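Local coordinates for protein putative uronate isomerase (PDB 4NAR) that probably has lactate racemase activity, though it is called a putative uronate isomerase, at residues 111-115 and 116-120. Numbering follows the deposited sequence.
Sequences GTLPA and GFVSE
P114 and A115 supply the carbonyls that receive V118 N and S119 N, closing the first turn of helix 115-121 just after strand 107-113. V118 N gives its hydrogen to P114 O at 3.1 Å, a nearly straight bond (169°). The next bond runs from S119 N to A115 O at 2.8 Å. E120 N to G116 O, 2.9 Å, continues the i+4 pattern. P114 stands at the N-cap, its carbonyl being the first acceptor of the helix.

Apolar groups flank these bonds. V118 has CG1 anti to its backbone N (chi1 163°), which turns CG2 back toward the strand end, 3.7 Å from L113 CB and 3.5 Å from P114 O. L113 CD1 comes to the edge of the F117 ring, near its plane, 4.3 Å from F117 CE2, while P114 CG lies 4.2 Å from F117 CB. Helix 198-213 packs against L113 and F117, including through R205, and I130 of strand 130-135 touches V118.

Polar atoms beyond the turn also find partners: T112 OG1 bonds E129 OE1, L113 pairs through its backbone with I130, and V118 O accepts from T122 OG1. The backbone bonds thus close the helix start from the N-cap onward, whereas the link back to the strand is apolar, L113 against V118 and F117, and so probably depends on packing and not on polar pairing.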
loop_
_atom_site.group_PDB
_atom_site.type_symbol
_atom_site.label_atom_id
_atom_site.label_comp_id
_atom_site.label_asym_id
_atom_site.label_seq_id
_atom_site.Cartn_x
_atom_site.Cartn_y
_atom_site.Cartn_z
ATOM N N GLY A 111 -7.765 20.790 6.961
ATOM C CA GLY A 111 -7.434 21.101 8.345
ATOM C C GLY A 111 -6.070 20.559 8.726
ATOM O O GLY A 111 -5.380 19.982 7.883
ATOM N N THR A 112 -5.668 20.739 9.983
ATOM C CA THR A 112 -4.354 20.283 10.428
ATOM C C THR A 112 -4.452 19.243 11.535
ATOM O O THR A 112 -5.415 19.238 12.302
ATOM C CB THR A 112 -3.478 21.447 10.967
ATOM O OG1 THR A 112 -4.244 22.225 11.887
ATOM C CG2 THR A 112 -3.005 22.369 9.852
ATOM N N LEU A 113 -3.455 18.361 11.605
ATOM C CA LEU A 113 -3.198 17.589 12.814
ATOM C C LEU A 113 -2.437 18.496 13.793
ATOM O O LEU A 113 -1.469 19.149 13.405
ATOM C CB LEU A 113 -2.367 16.335 12.494
ATOM C CG LEU A 113 -3.014 15.295 11.564
ATOM C CD1 LEU A 113 -2.082 14.111 11.318
ATOM C CD2 LEU A 113 -4.337 14.804 12.135
ATOM N N PRO A 114 -2.880 18.557 15.062
ATOM C CA PRO A 114 -2.177 19.366 16.074
ATOM C C PRO A 114 -0.784 18.827 16.435
ATOM O O PRO A 114 -0.559 17.611 16.423
ATOM C CB PRO A 114 -3.109 19.303 17.297
ATOM C CG PRO A 114 -3.959 18.070 17.077
ATOM C CD PRO A 114 -4.141 17.993 15.580
ATOM N N ALA A 115 0.123 19.742 16.768
ATOM C CA ALA A 115 1.529 19.432 17.011
ATOM C C ALA A 115 1.739 18.413 18.120
ATOM O O ALA A 115 2.617 17.549 18.008
ATOM C CB ALA A 115 2.308 20.716 17.322
ATOM N N GLY A 116 0.949 18.529 19.189
ATOM C CA GLY A 116 1.050 17.611 20.312
ATOM C C GLY A 116 0.866 16.159 19.899
ATOM O O GLY A 116 1.703 15.293 20.193
ATOM N N PHE A 117 -0.234 15.896 19.204
ATOM C CA PHE A 117 -0.538 14.566 18.699
ATOM C C PHE A 117 0.530 14.080 17.709
ATOM O O PHE A 117 0.981 12.930 17.788
ATOM C CB PHE A 117 -1.931 14.580 18.062
ATOM C CG PHE A 117 -2.255 13.336 17.285
ATOM C CD1 PHE A 117 -2.561 12.141 17.944
ATOM C CD2 PHE A 117 -2.250 13.354 15.888
ATOM C CE1 PHE A 117 -2.857 10.975 17.216
ATOM C CE2 PHE A 117 -2.548 12.196 15.155
ATOM C CZ PHE A 117 -2.849 11.004 15.821
ATOM N N VAL A 118 0.941 14.960 16.793
ATOM C CA VAL A 118 1.983 14.631 15.817
ATOM C C VAL A 118 3.282 14.229 16.521
ATOM O O VAL A 118 3.896 13.196 16.207
ATOM C CB VAL A 118 2.236 15.806 14.844
ATOM C CG1 VAL A 118 3.580 15.651 14.121
ATOM C CG2 VAL A 118 1.085 15.920 13.844
ATOM N N SER A 119 3.673 15.046 17.493
ATOM C CA SER A 119 4.834 14.769 18.333
ATOM C C SER A 119 4.716 13.399 19.019
ATOM O O SER A 119 5.659 12.625 19.030
ATOM C CB SER A 119 5.001 15.887 19.368
ATOM O OG SER A 119 6.102 15.634 20.224
ATOM N N GLU A 120 3.549 13.099 19.569
ATOM C CA GLU A 120 3.332 11.841 20.279
ATOM C C GLU A 120 3.402 10.600 19.379
ATOM O O GLU A 120 3.851 9.542 19.815
ATOM C CB GLU A 120 1.988 11.877 21.010
ATOM C CG GLU A 120 2.047 11.313 22.418
ATOM C CD GLU A 120 1.137 10.113 22.601
ATOM O OE1 GLU A 120 -0.097 10.319 22.706
ATOM O OE2 GLU A 120 1.655 8.969 22.635
#